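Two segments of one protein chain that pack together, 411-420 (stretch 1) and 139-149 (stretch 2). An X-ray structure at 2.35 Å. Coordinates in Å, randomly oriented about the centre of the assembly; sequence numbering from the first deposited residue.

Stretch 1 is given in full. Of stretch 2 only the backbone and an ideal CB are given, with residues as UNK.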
# COMPACT_ATOMS: atom_id res chain seq x y z
N LYS A 411 18.54 -0.76 -17.15
CA LYS A 411 17.69 -1.92 -17.34
C LYS A 411 17.95 -3.02 -16.32
O LYS A 411 19.10 -3.37 -16.04
CB LYS A 411 17.89 -2.45 -18.77
CG LYS A 411 17.19 -3.76 -19.09
CD LYS A 411 17.57 -4.21 -20.49
CE LYS A 411 17.55 -5.74 -20.66
NZ LYS A 411 16.17 -6.34 -20.45
N VAL A 412 16.87 -3.57 -15.76
CA VAL A 412 16.99 -4.69 -14.83
C VAL A 412 17.26 -6.02 -15.54
O VAL A 412 16.63 -6.31 -16.54
CB VAL A 412 15.79 -4.76 -13.89
CG1 VAL A 412 15.74 -6.10 -13.15
CG2 VAL A 412 15.91 -3.67 -12.93
N ASN A 413 18.21 -6.80 -15.03
CA ASN A 413 18.40 -8.18 -15.49
C ASN A 413 17.94 -9.20 -14.44
O ASN A 413 18.69 -9.53 -13.52
CB ASN A 413 19.86 -8.45 -15.90
CG ASN A 413 20.09 -9.92 -16.29
OD1 ASN A 413 19.14 -10.66 -16.63
ND2 ASN A 413 21.37 -10.37 -16.23
N PRO A 414 16.71 -9.75 -14.58
CA PRO A 414 16.17 -10.68 -13.59
C PRO A 414 17.13 -11.82 -13.16
O PRO A 414 17.11 -12.25 -12.01
CB PRO A 414 14.93 -11.22 -14.28
CG PRO A 414 14.47 -10.06 -15.08
CD PRO A 414 15.74 -9.50 -15.66
N SER A 415 17.96 -12.29 -14.08
CA SER A 415 18.92 -13.37 -13.79
C SER A 415 20.02 -13.07 -12.76
O SER A 415 20.71 -14.00 -12.35
CB SER A 415 19.58 -13.83 -15.06
OG SER A 415 18.86 -14.94 -15.53
N ASP A 416 20.18 -11.80 -12.39
CA ASP A 416 21.12 -11.35 -11.36
C ASP A 416 20.72 -11.78 -9.96
O ASP A 416 21.56 -11.88 -9.08
CB ASP A 416 21.21 -9.81 -11.30
CG ASP A 416 21.97 -9.19 -12.47
OD1 ASP A 416 22.82 -9.84 -13.13
OD2 ASP A 416 21.71 -8.00 -12.72
N TYR A 417 19.42 -11.96 -9.74
CA TYR A 417 18.90 -12.18 -8.39
C TYR A 417 18.76 -13.65 -8.07
O TYR A 417 18.43 -14.47 -8.91
CB TYR A 417 17.61 -11.36 -8.21
CG TYR A 417 17.85 -9.92 -8.63
CD1 TYR A 417 18.68 -9.08 -7.87
CD2 TYR A 417 17.34 -9.44 -9.84
CE1 TYR A 417 18.97 -7.78 -8.28
CE2 TYR A 417 17.61 -8.12 -10.26
CZ TYR A 417 18.43 -7.30 -9.47
OH TYR A 417 18.73 -6.02 -9.88
N ASP A 418 19.13 -14.02 -6.86
CA ASP A 418 19.04 -15.40 -6.43
C ASP A 418 18.56 -15.38 -5.00
O ASP A 418 19.14 -14.70 -4.17
CB ASP A 418 20.38 -16.08 -6.52
CG ASP A 418 20.37 -17.48 -5.91
OD1 ASP A 418 19.47 -18.28 -6.32
OD2 ASP A 418 21.27 -17.75 -5.04
N TYR A 419 17.49 -16.12 -4.72
CA TYR A 419 16.87 -16.08 -3.40
C TYR A 419 16.89 -17.42 -2.64
O TYR A 419 16.06 -17.66 -1.76
CB TYR A 419 15.44 -15.57 -3.50
CG TYR A 419 15.23 -14.24 -4.19
CD1 TYR A 419 16.06 -13.12 -3.93
CD2 TYR A 419 14.17 -14.08 -5.06
CE1 TYR A 419 15.81 -11.88 -4.56
CE2 TYR A 419 13.89 -12.87 -5.67
CZ TYR A 419 14.70 -11.78 -5.43
OH TYR A 419 14.35 -10.63 -6.09
N THR A 420 17.85 -18.27 -2.98
CA THR A 420 18.11 -19.47 -2.21
C THR A 420 18.89 -19.06 -0.94
O THR A 420 19.85 -18.28 -1.01
CB THR A 420 18.93 -20.46 -3.07
OG1 THR A 420 18.22 -20.74 -4.30
CG2 THR A 420 19.18 -21.77 -2.32
N UNK A 139 5.99 -14.38 -5.66
CA UNK A 139 6.90 -13.29 -5.31
C UNK A 139 8.33 -13.54 -5.79
O UNK A 139 8.97 -12.63 -6.26
CB UNK A 139 6.90 -13.08 -3.79
N UNK A 140 8.84 -14.74 -5.64
CA UNK A 140 10.21 -14.97 -6.06
C UNK A 140 10.48 -14.72 -7.55
O UNK A 140 11.60 -14.40 -7.91
CB UNK A 140 10.59 -16.41 -5.72
N UNK A 141 9.48 -14.83 -8.40
CA UNK A 141 9.66 -14.52 -9.83
C UNK A 141 9.52 -12.99 -10.06
O UNK A 141 10.38 -12.39 -10.70
CB UNK A 141 8.64 -15.29 -10.67
N UNK A 142 8.49 -12.38 -9.48
CA UNK A 142 8.16 -10.97 -9.73
C UNK A 142 9.14 -9.96 -9.12
O UNK A 142 9.37 -8.90 -9.69
CB UNK A 142 6.76 -10.68 -9.19
N UNK A 143 9.68 -10.28 -7.95
CA UNK A 143 10.64 -9.43 -7.31
C UNK A 143 11.90 -9.35 -8.14
O UNK A 143 12.58 -8.34 -8.11
CB UNK A 143 10.95 -9.93 -5.90
N UNK A 144 12.21 -10.40 -8.88
CA UNK A 144 13.42 -10.40 -9.68
C UNK A 144 13.25 -9.40 -10.81
O UNK A 144 14.18 -8.66 -11.15
CB UNK A 144 13.73 -11.80 -10.22
N UNK A 145 12.04 -9.38 -11.37
CA UNK A 145 11.72 -8.43 -12.43
C UNK A 145 11.78 -7.00 -11.86
O UNK A 145 12.08 -6.05 -12.59
CB UNK A 145 10.34 -8.73 -13.03
N UNK A 146 11.49 -6.86 -10.57
CA UNK A 146 11.42 -5.53 -9.94
C UNK A 146 12.78 -5.02 -9.44
O UNK A 146 12.89 -3.89 -8.97
CB UNK A 146 10.44 -5.57 -8.77
N UNK A 147 13.79 -5.87 -9.57
CA UNK A 147 15.12 -5.62 -9.07
C UNK A 147 15.34 -5.73 -7.59
O UNK A 147 16.30 -5.16 -7.07
CB UNK A 147 15.54 -4.22 -9.51
N UNK A 148 14.49 -6.44 -6.86
CA UNK A 148 14.70 -6.52 -5.43
C UNK A 148 15.95 -7.40 -5.22
O UNK A 148 15.98 -8.53 -5.72
CB UNK A 148 13.47 -7.08 -4.71
N UNK A 149 16.96 -6.88 -4.50
CA UNK A 149 18.25 -7.62 -4.34
C UNK A 149 18.10 -8.82 -3.44
O UNK A 149 18.76 -9.81 -3.65
CB UNK A 149 19.34 -6.70 -3.77

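Stretch 2 runs as a helix over positions 139 to 145 and then continues as loop or turn, and stretch 1 lays Val412, Pro414, Tyr417 and Tyr419 against one side of the helix and the residues that follow it. At position 139 CA-to-CB points sideways, with nothing of stretch 1 within 5.5 Å, so the contact hardly restricts the choice. The residue is Arg139, whose long side chain leads away and bonds elsewhere in the structure.

Position 140 also points sideways, but its ideal CB lies 4.3 Å from Tyr419 CD2. A small or medium side chain, polar or apolar, could lie beside the ring. It is Asn140, with CB 4.1 Å from Tyr419 CD2; its backbone O sits at the ring edge, 3.6 Å from Tyr419 CE2.

Positions 141 and 142 point away from stretch 1, which leaves both open to any helix-compatible residue. They are Glu141 and the selenomethionine Met142, and neither makes contact.

Position 143 points toward stretch 1, and its ideal CB is already 3.5 Å from Tyr419 OH. Alanine would suit, as would a longer side chain that bends off after CB. Tyr143 takes the second course: its chi1 of -76° (m) leads the ring away, while CB stays 3.4 Å from Tyr419 OH.

At position 144 CA-to-CB points sideways, and its ideal CB lies 3.9 Å from Pro414 O and 4.3 Å from both Tyr417 CD2 and Tyr419 OH. A long side chain with an aliphatic stem fits here, such as lysine, arginine, methionine or glutamine. Lys144 is found. Its CG packs 3.6 Å from Tyr419 CE2 and 4.0 Å from Tyr417 CB, and CE reaches within 3.2 Å of Tyr417 O, so the methylenes rather than the charge supply most of the close approach.

At position 145 CA-to-CB points away, the ideal CB being 4.8 Å from Pro414 CG, and many residues would be tolerated. Ala145 meets stretch 1 chiefly through its backbone: CA is 4.2 Å from Pro414 CG and O is 3.7 Å from Val412 CG1. Position 146 likewise points away and is unrestricted by stretch 1; it is Glu146.

Position 147 has phi/psi of 75/21, the positive phi of a Schellman motif, which by itself favours glycine. An ideal CB would also stand only 3.5 Å from Val412 CG2 and 3.7 Å from Tyr417 OH. Gly147 meets both demands, and its C lies over one face of the Tyr417 ring.

Position 148 points away overall, yet its ideal CB is 3.9 Å from Tyr419 OH; stretch 1 meets only the start of the side chain, so it sets little preference beyond CB, and apolar residues are among those that suit. Ile148 touches with CB, but its backbone matters more: Tyr419 OH donates a hydrogen bond of 2.7 Å to Ile148 O.

At position 149 CA-to-CB points away, and the ideal CB is 4.6 Å from Tyr417 CE1; a short polar side chain could turn back to the ring edge. Asp149 does so, with OD1 3.5 Å from Tyr417 CE1.

Stretch 2 139-149: RNEMYKAEGID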
# COMPACT_ATOMS: atom_id res chain seq x y z
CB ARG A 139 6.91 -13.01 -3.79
CG ARG A 139 5.59 -12.43 -3.30
CD ARG A 139 5.67 -12.07 -1.85
NE ARG A 139 4.51 -11.33 -1.40
CZ ARG A 139 3.52 -11.83 -0.67
NH1 ARG A 139 2.50 -11.05 -0.30
NH2 ARG A 139 3.52 -13.13 -0.34
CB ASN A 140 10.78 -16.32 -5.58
CG ASN A 140 10.12 -17.50 -6.23
OD1 ASN A 140 9.10 -17.39 -6.87
ND2 ASN A 140 10.72 -18.67 -6.04
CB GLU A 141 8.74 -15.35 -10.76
CG GLU A 141 9.25 -15.36 -12.17
CD GLU A 141 8.30 -15.91 -13.27
OE1 GLU A 141 7.09 -16.24 -13.00
OE2 GLU A 141 8.80 -15.98 -14.44
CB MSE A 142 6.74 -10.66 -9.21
CG MSE A 142 6.34 -9.17 -9.23
SE MSE A 142 6.36 -8.43 -11.09
CE MSE A 142 4.54 -8.82 -11.77
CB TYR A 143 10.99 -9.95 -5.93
CG TYR A 143 9.94 -9.71 -4.87
CD1 TYR A 143 8.84 -8.89 -5.09
CD2 TYR A 143 10.08 -10.31 -3.64
CE1 TYR A 143 7.87 -8.71 -4.08
CE2 TYR A 143 9.16 -10.13 -2.65
CZ TYR A 143 8.07 -9.34 -2.85
OH TYR A 143 7.22 -9.22 -1.78
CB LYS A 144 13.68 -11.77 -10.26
CG LYS A 144 14.06 -12.80 -9.25
CD LYS A 144 14.21 -14.10 -9.98
CE LYS A 144 15.30 -14.91 -9.42
NZ LYS A 144 14.76 -15.93 -8.53
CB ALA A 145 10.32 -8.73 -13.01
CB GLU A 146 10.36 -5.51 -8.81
CG GLU A 146 8.92 -5.63 -9.32
CD GLU A 146 7.84 -5.60 -8.21
OE1 GLU A 146 8.12 -5.98 -7.03
OE2 GLU A 146 6.69 -5.18 -8.55
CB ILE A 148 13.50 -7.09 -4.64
CG1 ILE A 148 12.17 -6.33 -4.88
CG2 ILE A 148 13.81 -7.11 -3.14
CD1 ILE A 148 12.23 -4.87 -4.93
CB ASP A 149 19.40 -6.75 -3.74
CG ASP A 149 19.74 -5.56 -4.59
OD1 ASP A 149 20.22 -5.77 -5.70
OD2 ASP A 149 19.48 -4.40 -4.17
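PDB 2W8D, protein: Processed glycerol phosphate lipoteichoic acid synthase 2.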